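Local coordinates for N-acetyltransferase (Staphylococcus aureus subsp. aureus, PDB 4LUA), which probably transfers an acetyl group from acetyl-coenzyme A to an amine of a substrate not yet identified here, at residues A68-E73 / S100-F105; S84-N89 / E116-S121; G137-G142 / W159-L164. All blocks are in the same frame, centred on the assembly; numbering follows the deposited sequence.

Contact 1: residues A68-E73 / S100-F105; sequences ATAALE and SELINF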
ATOM      1  N   ALA A  68      -1.053  -8.748  -6.518  1.00 16.33           N
ATOM      2  CA  ALA A  68      -1.051  -7.770  -5.430  1.00 14.70           C
ATOM      3  C   ALA A  68      -0.095  -6.652  -5.764  1.00 14.66           C
ATOM      4  O   ALA A  68       0.854  -6.837  -6.556  1.00 16.20           O
ATOM      5  CB  ALA A  68      -0.624  -8.412  -4.062  1.00 15.99           C
ATOM      6  N   THR A  69      -0.343  -5.485  -5.160  1.00 13.82           N
ATOM      7  CA  THR A  69       0.572  -4.359  -5.367  1.00 15.69           C
ATOM      8  C   THR A  69       0.580  -3.459  -4.142  1.00 13.77           C
ATOM      9  O   THR A  69      -0.402  -3.441  -3.382  1.00 13.62           O
ATOM     10  CB  THR A  69       0.138  -3.511  -6.606  1.00 13.79           C
ATOM     11  OG1 THR A  69       1.138  -2.510  -6.894  1.00 13.61           O
ATOM     12  CG2 THR A  69      -1.272  -2.847  -6.505  1.00 16.18           C
ATOM     13  N   ALA A  70       1.706  -2.732  -3.968  1.00 13.85           N
ATOM     14  CA  ALA A  70       1.704  -1.571  -3.057  1.00 12.81           C
ATOM     15  C   ALA A  70       2.774  -0.627  -3.574  1.00 14.44           C
ATOM     16  O   ALA A  70       3.678  -1.062  -4.287  1.00 15.56           O
ATOM     17  CB  ALA A  70       1.969  -2.028  -1.588  1.00 12.61           C
ATOM     18  N   ALA A  71       2.644   0.654  -3.208  1.00 14.59           N
ATOM     19  CA  ALA A  71       3.578   1.698  -3.632  1.00 16.01           C
ATOM     20  C   ALA A  71       4.198   2.363  -2.369  1.00 15.52           C
ATOM     21  O   ALA A  71       3.593   2.445  -1.288  1.00 16.95           O
ATOM     22  CB  ALA A  71       2.817   2.696  -4.465  1.00 17.83           C
ATOM     23  N   LEU A  72       5.444   2.790  -2.533  1.00 15.92           N
ATOM     24  CA  LEU A  72       6.134   3.490  -1.491  1.00 16.97           C
ATOM     25  C   LEU A  72       6.351   4.879  -2.090  1.00 19.20           C
ATOM     26  O   LEU A  72       7.116   5.058  -3.054  1.00 21.37           O
ATOM     27  CB  LEU A  72       7.452   2.738  -1.218  1.00 18.15           C
ATOM     28  CG  LEU A  72       8.342   3.287  -0.140  1.00 25.39           C
ATOM     29  CD1 LEU A  72       7.561   3.410   1.185  1.00 26.01           C
ATOM     30  CD2 LEU A  72       9.605   2.397   0.017  1.00 26.73           C
ATOM     31  N   GLU A  73       5.704   5.869  -1.476  1.00 18.43           N
ATOM     32  CA  GLU A  73       5.748   7.241  -1.999  1.00 24.94           C
ATOM     33  C   GLU A  73       6.597   8.064  -1.044  1.00 29.07           C
ATOM     34  O   GLU A  73       6.356   8.072   0.169  1.00 25.03           O
ATOM     35  CB  GLU A  73       4.316   7.819  -2.132  1.00 23.79           C
ATOM     36  CG  GLU A  73       4.335   9.304  -2.586  1.00 36.31           C
ATOM     37  CD  GLU A  73       2.949   9.935  -2.720  1.00 38.10           C
ATOM     38  OE1 GLU A  73       2.859  11.086  -3.208  1.00 45.08           O
ATOM     39  OE2 GLU A  73       1.947   9.300  -2.319  1.00 40.34           O
ATOM     40  N   SER A 100       1.608  -9.978   3.698  1.00 14.71           N
ATOM     41  CA  SER A 100       2.684  -9.931   4.704  1.00 16.70           C
ATOM     42  C   SER A 100       4.007 -10.085   3.985  1.00 17.65           C
ATOM     43  O   SER A 100       4.981  -9.396   4.383  1.00 17.29           O
ATOM     44  CB  SER A 100       2.555 -11.058   5.751  1.00 23.46           C
ATOM     45  OG  SER A 100       1.481 -10.745   6.632  1.00 25.75           O
ATOM     46  N   GLU A 101       4.063 -10.953   2.965  1.00 16.03           N
ATOM     47  CA  GLU A 101       5.330 -11.084   2.205  1.00 17.84           C
ATOM     48  C   GLU A 101       5.648  -9.746   1.521  1.00 18.02           C
ATOM     49  O   GLU A 101       6.800  -9.244   1.548  1.00 17.92           O
ATOM     50  CB  GLU A 101       5.255 -12.211   1.184  1.00 20.01           C
ATOM     51  CG  GLU A 101       5.600 -13.568   1.741  1.00 39.70           C
ATOM     52  CD  GLU A 101       5.499 -14.659   0.670  1.00 57.55           C
ATOM     53  OE1 GLU A 101       5.764 -14.352  -0.523  1.00 59.54           O
ATOM     54  OE2 GLU A 101       5.134 -15.811   1.023  1.00 65.27           O
ATOM     55  N   LEU A 102       4.613  -9.087   0.977  1.00 14.86           N
ATOM     56  CA  LEU A 102       4.814  -7.805   0.298  1.00 14.62           C
ATOM     57  C   LEU A 102       5.274  -6.676   1.253  1.00 14.53           C
ATOM     58  O   LEU A 102       6.262  -5.959   0.984  1.00 15.66           O
ATOM     59  CB  LEU A 102       3.509  -7.395  -0.446  1.00 13.13           C
ATOM     60  CG  LEU A 102       3.587  -6.051  -1.162  1.00 13.78           C
ATOM     61  CD1 LEU A 102       4.732  -5.957  -2.226  1.00 16.15           C
ATOM     62  CD2 LEU A 102       2.254  -5.858  -1.861  1.00 15.41           C
ATOM     63  N   ILE A 103       4.591  -6.493   2.395  1.00 12.83           N
ATOM     64  CA  ILE A 103       4.946  -5.401   3.299  1.00 13.77           C
ATOM     65  C   ILE A 103       6.290  -5.732   3.982  1.00 14.10           C
ATOM     66  O   ILE A 103       7.102  -4.827   4.212  1.00 16.00           O
ATOM     67  CB  ILE A 103       3.796  -5.146   4.289  1.00 14.03           C
ATOM     68  CG1 ILE A 103       2.496  -4.818   3.546  1.00 14.28           C
ATOM     69  CG2 ILE A 103       4.210  -4.042   5.244  1.00 17.61           C
ATOM     70  CD1 ILE A 103       2.620  -3.593   2.525  1.00 18.05           C
ATOM     71  N   ASN A 104       6.577  -7.011   4.294  1.00 14.01           N
ATOM     72  CA  ASN A 104       7.923  -7.327   4.836  1.00 15.64           C
ATOM     73  C   ASN A 104       9.028  -6.980   3.819  1.00 17.98           C
ATOM     74  O   ASN A 104      10.122  -6.475   4.182  1.00 18.34           O
ATOM     75  CB  ASN A 104       8.057  -8.790   5.261  1.00 16.27           C
ATOM     76  CG  ASN A 104       7.672  -9.002   6.706  1.00 21.85           C
ATOM     77  OD1 ASN A 104       8.034  -8.206   7.572  1.00 22.87           O
ATOM     78  ND2 ASN A 104       6.962 -10.108   6.987  1.00 23.79           N
ATOM     79  N   PHE A 105       8.733  -7.257   2.532  1.00 14.89           N
ATOM     80  CA  PHE A 105       9.671  -6.818   1.516  1.00 15.62           C
ATOM     81  C   PHE A 105       9.847  -5.307   1.519  1.00 13.47           C
ATOM     82  O   PHE A 105      11.003  -4.846   1.433  1.00 16.98           O
ATOM     83  CB  PHE A 105       9.251  -7.351   0.112  1.00 17.38           C
ATOM     84  CG  PHE A 105       9.813  -6.529  -1.005  1.00 13.57           C
ATOM     85  CD1 PHE A 105      11.058  -6.778  -1.521  1.00 14.93           C
ATOM     86  CD2 PHE A 105       9.080  -5.435  -1.455  1.00 17.85           C
ATOM     87  CE1 PHE A 105      11.608  -5.972  -2.545  1.00 17.82           C
ATOM     88  CE2 PHE A 105       9.611  -4.590  -2.360  1.00 15.53           C
ATOM     89  CZ  PHE A 105      10.900  -4.842  -2.919  1.00 15.68           C
TER
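Leu102 meets Ala70 by standing its CG anti to the backbone N (chi1 178°), and from there CD2 continues down toward the strand. Ile103 comes in differently: its second torsion of -55° brings CD1 round toward the same alanine, although its CB does not itself point that way. The methyl CD2 of Leu102 is the main probe. It rests over the peptide link between Thr69 and Ala70, 3.7 Å from Thr69 C and 3.8 Å from Ala70 N. It also lies between two small side chains that project from the same face of the strand, with Ala70 CB at 3.9 Å and Ala68 CB farther off, at 4.4 Å from CD2. Ala70 CB in turn has Ile103 CD1 at 4.4 Å. Because Ala68 and Ala70 offer only methyl groups here, the leucine comes down onto the main chain, and the side-chain contact is wholly apolar and buried, though small, at 135 Å². Thr69, between the two alanines, turns its side chain to the other face of the sheet, where OG1 bonds to Phe58 O; its share of this contact is made by its main chain. The axes of the two short segments come within 9.3 Å and run in nearly the same direction, 23° apart, so the helix lies almost along the strand. This is ordinary alpha/beta packing within the GNAT domain. Strand 65-75 runs between strands 55-62 and 83-91, and Leu102 also touches Cys60 on the first and Asn89 on the second, so helix 96-112 covers this face across three strands. Ile103 also packs against Phe132 and Tyr133 of helix 127-135.

Contact 2: residues S84-N89 / E116-S121; sequences SLIKYN and ESLLTS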
ATOM      1  N   SER A  84       8.294   8.623   4.028  1.00 26.42           N
ATOM      2  CA  SER A  84       7.814   7.630   3.090  1.00 22.05           C
ATOM      3  C   SER A  84       6.514   6.952   3.535  1.00 21.06           C
ATOM      4  O   SER A  84       6.429   6.565   4.636  1.00 24.56           O
ATOM      5  CB  SER A  84       8.884   6.600   2.847  1.00 34.66           C
ATOM      6  OG  SER A  84       9.786   7.095   1.897  1.00 43.04           O
ATOM      7  N   LEU A  85       5.555   6.851   2.627  1.00 17.89           N
ATOM      8  CA  LEU A  85       4.209   6.321   2.944  1.00 16.38           C
ATOM      9  C   LEU A  85       3.929   5.136   2.107  1.00 17.06           C
ATOM     10  O   LEU A  85       4.203   5.140   0.928  1.00 19.20           O
ATOM     11  CB  LEU A  85       3.112   7.356   2.587  1.00 18.54           C
ATOM     12  CG  LEU A  85       2.730   8.390   3.648  1.00 36.90           C
ATOM     13  CD1 LEU A  85       3.913   9.104   4.234  1.00 33.29           C
ATOM     14  CD2 LEU A  85       1.745   9.379   3.006  1.00 34.36           C
ATOM     15  N   ILE A  86       3.300   4.132   2.712  1.00 14.90           N
ATOM     16  CA  ILE A  86       2.809   3.009   1.895  1.00 15.10           C
ATOM     17  C   ILE A  86       1.406   3.374   1.451  1.00 14.95           C
ATOM     18  O   ILE A  86       0.590   3.837   2.264  1.00 16.53           O
ATOM     19  CB  ILE A  86       2.792   1.717   2.753  1.00 13.42           C
ATOM     20  CG1 ILE A  86       4.207   1.356   3.174  1.00 14.33           C
ATOM     21  CG2 ILE A  86       2.077   0.566   1.933  1.00 15.85           C
ATOM     22  CD1 ILE A  86       4.241   0.261   4.272  1.00 18.39           C
ATOM     23  N   LYS A  87       1.165   3.214   0.149  1.00 14.48           N
ATOM     24  CA  LYS A  87      -0.092   3.617  -0.497  1.00 15.00           C
ATOM     25  C   LYS A  87      -0.489   2.580  -1.532  1.00 13.19           C
ATOM     26  O   LYS A  87       0.331   1.745  -1.975  1.00 15.31           O
ATOM     27  CB  LYS A  87       0.106   5.003  -1.230  1.00 18.44           C
ATOM     28  CG  LYS A  87       0.200   6.097  -0.182  1.00 26.41           C
ATOM     29  CD  LYS A  87       0.217   7.469  -0.800  1.00 42.70           C
ATOM     30  CE  LYS A  87      -1.127   8.158  -0.697  1.00 50.79           C
ATOM     31  NZ  LYS A  87      -1.180   9.324  -1.632  1.00 56.58           N
ATOM     32  N   TYR A  88      -1.736   2.696  -1.988  1.00 14.01           N
ATOM     33  CA  TYR A  88      -2.208   1.937  -3.175  1.00 14.49           C
ATOM     34  C   TYR A  88      -1.932   0.445  -3.016  1.00 15.80           C
ATOM     35  O   TYR A  88      -1.388  -0.208  -3.920  1.00 14.40           O
ATOM     36  CB  TYR A  88      -1.564   2.479  -4.464  1.00 17.37           C
ATOM     37  CG  TYR A  88      -1.743   3.988  -4.568  1.00 18.94           C
ATOM     38  CD1 TYR A  88      -2.992   4.572  -4.424  1.00 22.30           C
ATOM     39  CD2 TYR A  88      -0.642   4.807  -4.765  1.00 21.12           C
ATOM     40  CE1 TYR A  88      -3.140   5.967  -4.502  1.00 23.97           C
ATOM     41  CE2 TYR A  88      -0.785   6.186  -4.834  1.00 21.92           C
ATOM     42  CZ  TYR A  88      -2.033   6.740  -4.682  1.00 24.92           C
ATOM     43  OH  TYR A  88      -2.181   8.125  -4.763  1.00 28.79           O
ATOM     44  N   ASN A  89      -2.368  -0.102  -1.892  1.00 13.21           N
ATOM     45  CA  ASN A  89      -2.115  -1.530  -1.581  1.00 12.70           C
ATOM     46  C   ASN A  89      -3.377  -2.290  -1.926  1.00 13.88           C
ATOM     47  O   ASN A  89      -4.393  -2.216  -1.206  1.00 13.80           O
ATOM     48  CB  ASN A  89      -1.774  -1.604  -0.093  1.00 13.86           C
ATOM     49  CG  ASN A  89      -1.425  -3.033   0.430  1.00 13.31           C
ATOM     50  OD1 ASN A  89      -1.573  -3.284   1.626  1.00 13.33           O
ATOM     51  ND2 ASN A  89      -1.036  -3.972  -0.453  1.00 13.96           N
ATOM     52  N   GLU A 116      14.230   6.568   6.653  1.00 27.15           N
ATOM     53  CA  GLU A 116      14.227   6.759   8.100  1.00 32.90           C
ATOM     54  C   GLU A 116      12.984   6.148   8.734  1.00 35.01           C
ATOM     55  O   GLU A 116      13.016   5.640   9.870  1.00 37.20           O
ATOM     56  CB  GLU A 116      14.206   8.243   8.470  1.00 44.68           C
ATOM     57  CG  GLU A 116      15.317   9.117   7.935  1.00 53.02           C
ATOM     58  CD  GLU A 116      15.186  10.547   8.473  1.00 61.16           C
ATOM     59  OE1 GLU A 116      14.031  10.991   8.723  1.00 57.47           O
ATOM     60  OE2 GLU A 116      16.235  11.207   8.660  1.00 67.59           O
ATOM     61  N   SER A 117      11.868   6.176   8.015  1.00 29.28           N
ATOM     62  CA  SER A 117      10.678   5.580   8.589  1.00 28.57           C
ATOM     63  C   SER A 117       9.713   5.231   7.487  1.00 27.63           C
ATOM     64  O   SER A 117       9.901   5.665   6.317  1.00 26.81           O
ATOM     65  CB  SER A 117       9.950   6.505   9.582  1.00 28.91           C
ATOM     66  OG  SER A 117       8.947   5.730  10.306  1.00 34.63           O
ATOM     67  N   LEU A 118       8.745   4.392   7.840  1.00 22.58           N
ATOM     68  CA  LEU A 118       7.730   4.022   6.878  1.00 17.93           C
ATOM     69  C   LEU A 118       6.451   4.341   7.601  1.00 20.42           C
ATOM     70  O   LEU A 118       6.283   3.920   8.774  1.00 19.89           O
ATOM     71  CB  LEU A 118       7.662   2.506   6.636  1.00 27.49           C
ATOM     72  CG  LEU A 118       8.601   1.814   5.720  1.00 35.42           C
ATOM     73  CD1 LEU A 118       8.344   0.323   5.895  1.00 24.68           C
ATOM     74  CD2 LEU A 118       8.203   2.294   4.348  1.00 34.84           C
ATOM     75  N   LEU A 119       5.520   5.064   6.944  1.00 16.52           N
ATOM     76  CA  LEU A 119       4.203   5.331   7.570  1.00 14.51           C
ATOM     77  C   LEU A 119       3.090   4.674   6.780  1.00 14.51           C
ATOM     78  O   LEU A 119       3.245   4.413   5.582  1.00 16.58           O
ATOM     79  CB  LEU A 119       3.948   6.826   7.558  1.00 17.64           C
ATOM     80  CG  LEU A 119       4.910   7.693   8.331  1.00 27.51           C
ATOM     81  CD1 LEU A 119       4.500   9.160   8.097  1.00 34.90           C
ATOM     82  CD2 LEU A 119       4.795   7.342   9.759  1.00 32.60           C
ATOM     83  N   THR A 120       2.019   4.288   7.443  1.00 13.95           N
ATOM     84  CA  THR A 120       0.856   3.793   6.724  1.00 12.18           C
ATOM     85  C   THR A 120      -0.379   4.367   7.422  1.00 13.07           C
ATOM     86  O   THR A 120      -0.384   4.645   8.638  1.00 13.16           O
ATOM     87  CB  THR A 120       0.832   2.200   6.742  1.00 14.85           C
ATOM     88  OG1 THR A 120      -0.089   1.730   5.747  1.00 23.21           O
ATOM     89  CG2 THR A 120       0.463   1.613   8.135  1.00 16.83           C
ATOM     90  N   SER A 121      -1.463   4.579   6.657  1.00 13.68           N
ATOM     91  CA  SER A 121      -2.717   5.101   7.193  1.00 13.75           C
ATOM     92  C   SER A 121      -3.806   4.045   7.000  1.00 14.71           C
ATOM     93  O   SER A 121      -3.803   3.319   5.990  1.00 14.22           O
ATOM     94  CB  SER A 121      -3.152   6.440   6.500  1.00 15.26           C
ATOM     95  OG  SER A 121      -3.183   6.172   5.078  1.00 18.80           O
TER
HETATM   96  O   HOH W   1       9.553   8.483   7.116  1.00 35.35           O
HETATM   97  O   HOH W   2      -1.525   3.064   3.844  1.00 22.26           O
HETATM   98  O   HOH W   3      -0.518   6.049   3.631  1.00 33.21           O
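Leu85 and Leu119 form the tight centre of this strand pair. Two backbone hydrogen bonds straddle Leu85: Leu119 N gives to Ser84 O at 2.9 Å, and Ile86 N gives to Leu119 O, also at 2.9 Å and nearly straight (167°). Leu119 thus spends both its N and its O on the residues flanking Leu85, the pattern of a parallel bridge; Leu119 O also takes a CA-H...O contact from Leu85 CA. On one face the two leucine side chains cross obliquely, Leu85 CD1 lying 3.9 Å from Leu119 CD1; each has its CG beside the backbone N, and Leu119 packs on Phe161 as well. On the other face Ile86 CG1 faces Leu118 CD2 at a looser 4.3 Å, and Leu118 goes on to pack against Ile106, Ile107 and Ala110 of helix 96-112.

Past Ile86 the direct pairing ends and water takes over. Ile86 O receives bonds from two waters. One of them, at 2.8 Å from Ile86 O, also meets Thr120 OG1 and accepts from Ser121 N; the other reaches Ser121 OG. At the opposite end a water joins Ser84 N to Ser117 O by weak bonds. The short segments are 39° apart in direction, and by Lys87 CA and Ser121 CA the gap has grown to 8.3 Å. Tyr88, with positive phi, kinks the first strand just there. Two parallel strands that touch at one bridge and then splay, joined by a helix in a beta-alpha-beta crossover, are the signature of the GNAT fold. In relatives the opening of this V takes up acetyl-coenzyme A, and the end bridged by two waters probably corresponds to it.

Contact 3: residues G137-G142 / W159-L164; sequences GFDILG and WLFYDL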
ATOM      1  N   GLY A 137       5.173  -5.266  13.087  1.00 16.25           N
ATOM      2  CA  GLY A 137       6.074  -4.407  13.839  1.00 15.82           C
ATOM      3  C   GLY A 137       5.784  -2.913  13.746  1.00 17.23           C
ATOM      4  O   GLY A 137       6.569  -2.125  14.333  1.00 19.74           O
ATOM      5  N   PHE A 138       4.718  -2.508  13.051  1.00 13.55           N
ATOM      6  CA  PHE A 138       4.335  -1.089  13.065  1.00 13.53           C
ATOM      7  C   PHE A 138       3.679  -0.721  14.392  1.00 16.49           C
ATOM      8  O   PHE A 138       2.947  -1.549  14.983  1.00 18.00           O
ATOM      9  CB  PHE A 138       3.299  -0.816  11.958  1.00 12.70           C
ATOM     10  CG  PHE A 138       3.900  -0.741  10.571  1.00 12.60           C
ATOM     11  CD1 PHE A 138       4.452  -1.897   9.960  1.00 14.28           C
ATOM     12  CD2 PHE A 138       3.968   0.474   9.869  1.00 12.85           C
ATOM     13  CE1 PHE A 138       5.025  -1.816   8.674  1.00 16.48           C
ATOM     14  CE2 PHE A 138       4.534   0.555   8.557  1.00 14.93           C
ATOM     15  CZ  PHE A 138       5.075  -0.633   7.983  1.00 16.06           C
ATOM     16  N   ASP A 139       3.906   0.515  14.828  1.00 15.50           N
ATOM     17  CA  ASP A 139       3.348   1.030  16.090  1.00 16.33           C
ATOM     18  C   ASP A 139       2.420   2.163  15.790  1.00 16.16           C
ATOM     19  O   ASP A 139       2.498   2.832  14.757  1.00 16.01           O
ATOM     20  CB  ASP A 139       4.485   1.537  16.951  1.00 22.42           C
ATOM     21  CG  ASP A 139       5.286   0.380  17.595  1.00 36.95           C
ATOM     22  OD1 ASP A 139       4.777  -0.774  17.682  1.00 38.04           O
ATOM     23  OD2 ASP A 139       6.412   0.637  18.044  1.00 51.62           O
ATOM     24  N   ILE A 140       1.502   2.437  16.727  1.00 16.55           N
ATOM     25  CA  ILE A 140       0.561   3.526  16.514  1.00 15.62           C
ATOM     26  C   ILE A 140       1.250   4.904  16.642  1.00 16.72           C
ATOM     27  O   ILE A 140       2.071   5.147  17.554  1.00 20.01           O
ATOM     28  CB  ILE A 140      -0.559   3.395  17.555  1.00 19.64           C
ATOM     29  CG1 ILE A 140      -1.541   4.538  17.426  1.00 21.75           C
ATOM     30  CG2 ILE A 140       0.024   3.546  18.910  1.00 27.56           C
ATOM     31  CD1 ILE A 140      -2.453   4.344  16.195  1.00 31.59           C
ATOM     32  N   LEU A 141       0.985   5.767  15.656  1.00 15.25           N
ATOM     33  CA  LEU A 141       1.427   7.160  15.701  1.00 16.19           C
ATOM     34  C   LEU A 141       0.260   7.940  16.242  1.00 17.58           C
ATOM     35  O   LEU A 141       0.392   8.694  17.243  1.00 17.63           O
ATOM     36  CB  LEU A 141       1.769   7.593  14.236  1.00 16.00           C
ATOM     37  CG  LEU A 141       2.464   8.967  14.151  1.00 17.28           C
ATOM     38  CD1 LEU A 141       3.268   9.054  12.832  1.00 21.75           C
ATOM     39  CD2 LEU A 141       1.495  10.177  14.258  1.00 18.97           C
ATOM     40  N   GLY A 142      -0.882   7.819  15.594  1.00 15.93           N
ATOM     41  CA  GLY A 142      -1.988   8.635  16.070  1.00 18.28           C
ATOM     42  C   GLY A 142      -3.285   8.420  15.317  1.00 17.58           C
ATOM     43  O   GLY A 142      -3.434   7.385  14.629  1.00 16.32           O
ATOM     44  N   TRP A 159      -2.831   6.412  12.045  1.00 12.87           N
ATOM     45  CA  TRP A 159      -1.545   6.437  11.385  1.00 12.93           C
ATOM     46  C   TRP A 159      -0.625   5.533  12.197  1.00 13.11           C
ATOM     47  O   TRP A 159      -0.606   5.586  13.417  1.00 13.92           O
ATOM     48  CB  TRP A 159      -0.968   7.878  11.467  1.00 15.05           C
ATOM     49  CG  TRP A 159      -1.584   8.749  10.428  1.00 14.14           C
ATOM     50  CD1 TRP A 159      -2.667   9.623  10.573  1.00 17.38           C
ATOM     51  CD2 TRP A 159      -1.178   8.809   9.054  1.00 17.67           C
ATOM     52  NE1 TRP A 159      -2.913  10.228   9.347  1.00 18.99           N
ATOM     53  CE2 TRP A 159      -2.037   9.742   8.406  1.00 18.19           C
ATOM     54  CE3 TRP A 159      -0.173   8.167   8.314  1.00 20.67           C
ATOM     55  CZ2 TRP A 159      -1.896  10.054   7.029  1.00 20.52           C
ATOM     56  CZ3 TRP A 159      -0.028   8.484   6.960  1.00 22.28           C
ATOM     57  CH2 TRP A 159      -0.909   9.420   6.342  1.00 22.75           C
ATOM     58  N   LEU A 160       0.139   4.670  11.503  1.00 12.75           N
ATOM     59  CA  LEU A 160       1.110   3.799  12.155  1.00 13.36           C
ATOM     60  C   LEU A 160       2.461   4.042  11.514  1.00 15.20           C
ATOM     61  O   LEU A 160       2.529   4.471  10.364  1.00 16.24           O
ATOM     62  CB  LEU A 160       0.719   2.316  11.885  1.00 16.49           C
ATOM     63  CG  LEU A 160      -0.461   1.787  12.756  1.00 20.56           C
ATOM     64  CD1 LEU A 160      -1.805   2.341  12.259  1.00 23.10           C
ATOM     65  CD2 LEU A 160      -0.507   0.202  12.668  1.00 24.44           C
ATOM     66  N   PHE A 161       3.516   3.690  12.227  1.00 16.07           N
ATOM     67  CA  PHE A 161       4.852   3.864  11.674  1.00 16.90           C
ATOM     68  C   PHE A 161       5.696   2.643  11.980  1.00 19.39           C
ATOM     69  O   PHE A 161       5.470   1.925  12.976  1.00 21.12           O
ATOM     70  CB  PHE A 161       5.539   5.118  12.260  1.00 19.16           C
ATOM     71  CG  PHE A 161       5.941   4.970  13.708  1.00 22.06           C
ATOM     72  CD1 PHE A 161       7.181   4.435  14.076  1.00 25.49           C
ATOM     73  CD2 PHE A 161       5.044   5.358  14.702  1.00 31.15           C
ATOM     74  CE1 PHE A 161       7.535   4.290  15.450  1.00 28.46           C
ATOM     75  CE2 PHE A 161       5.389   5.231  16.077  1.00 32.31           C
ATOM     76  CZ  PHE A 161       6.629   4.701  16.438  1.00 35.37           C
ATOM     77  N   TYR A 162       6.756   2.462  11.167  1.00 17.99           N
ATOM     78  CA  TYR A 162       7.769   1.451  11.470  1.00 18.86           C
ATOM     79  C   TYR A 162       9.091   2.180  11.587  1.00 21.05           C
ATOM     80  O   TYR A 162       9.514   2.907  10.655  1.00 22.68           O
ATOM     81  CB  TYR A 162       7.825   0.412  10.309  1.00 18.55           C
ATOM     82  CG  TYR A 162       8.746  -0.741  10.608  1.00 18.75           C
ATOM     83  CD1 TYR A 162      10.103  -0.608  10.471  1.00 20.57           C
ATOM     84  CD2 TYR A 162       8.218  -1.985  10.979  1.00 18.01           C
ATOM     85  CE1 TYR A 162      10.946  -1.668  10.769  1.00 21.51           C
ATOM     86  CE2 TYR A 162       9.053  -3.050  11.276  1.00 19.38           C
ATOM     87  CZ  TYR A 162      10.411  -2.877  11.168  1.00 20.59           C
ATOM     88  OH  TYR A 162      11.311  -3.913  11.450  1.00 23.92           O
ATOM     89  N   ASP A 163       9.751   1.897  12.706  1.00 23.81           N
ATOM     90  CA  ASP A 163      10.989   2.532  13.105  1.00 25.28           C
ATOM     91  C   ASP A 163      12.133   1.890  12.366  1.00 25.76           C
ATOM     92  O   ASP A 163      12.589   0.802  12.787  1.00 30.54           O
ATOM     93  CB  ASP A 163      11.177   2.365  14.620  1.00 28.51           C
ATOM     94  CG  ASP A 163      12.441   3.014  15.122  1.00 39.27           C
ATOM     95  OD1 ASP A 163      12.585   3.083  16.363  1.00 48.07           O
ATOM     96  OD2 ASP A 163      13.292   3.452  14.304  1.00 37.27           O
ATOM     97  N   LEU A 164      12.677   2.563  11.338  1.00 27.08           N
ATOM     98  CA  LEU A 164      13.799   1.974  10.561  1.00 29.37           C
ATOM     99  C   LEU A 164      15.155   2.342  11.058  1.00 43.98           C
ATOM    100  O   LEU A 164      16.154   1.812  10.557  1.00 47.11           O
ATOM    101  CB  LEU A 164      13.730   2.370   9.084  1.00 29.70           C
ATOM    102  CG  LEU A 164      12.588   1.789   8.267  1.00 30.56           C
ATOM    103  CD1 LEU A 164      12.384   2.567   6.952  1.00 29.01           C
ATOM    104  CD2 LEU A 164      12.878   0.298   7.990  1.00 33.88           C
TER
HETATM  105  O   HOH W   4       8.379   0.086  14.601  1.00 31.58           O
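Phe138 carries Tyr162 CB over the centre of one ring face, a CH-pi contact with CB 3.7 Å from the ring centroid. The Tyr162 ring then turns its own edge toward the Phe138 face in a T-shaped pair, with centroids 5.5 Å apart and planes at 61°; Leu160 C lies at the Phe138 edge. A water sits above one face of the Tyr162 ring, offset to the rim, and joins Gly137 O to Asp163 N. The surroundings of Phe161 differ. Its CG lies between the backbone N and the carbonyl carbon (chi1 71°), and the ring has Asp139 CB over one face in a CH-pi contact and Leu141 CB at its edge, 4.0 Å from Phe161 CD2.

Behind the rings runs an antiparallel hairpin. Asp139 and Phe161 exchange two backbone bonds, the shorter being Asp139 N to Phe161 O at 2.8 Å. Then a classic beta bulge sets both Leu141 and Gly142 opposite Trp159. Trp159 O accepts from Leu141 N at 2.8 Å and from Gly142 N at 3.1 Å, both donors coming from the same face of its plane, while Trp159 N bonds back to Gly142 O. The chemistry thus splits: main-chain bonds hold the two strands together across the one-residue shift of the bulge on an exposed flank, whereas Phe138 and Tyr162 extend the apolar surface to Ile107 of helix 96-112.

How the contacts relate
Of the segments in contact, strand 65-75 is the first met from the N terminus; it is followed by strand 83-91, its antiparallel sheet neighbour. Helix 96-112 follows and closes contact 1 on the earlier strand; strand 117-123 then closes contact 2 on strand 83-91. The two loops therefore cross, their segments alternating along the chain. Contact 3 comes afterwards in series. Contact 1 seats the helix on the four-stranded sheet, contact 2 bridges that sheet to the three-stranded one, and contact 3 pairs the edge strand 139-150 of that second sheet with its middle strand, 153-163. Probable backbone hydrogen bonds carry on from one to the next: Ala71 N to Lys87 O, then Tyr162 N to Leu118 O.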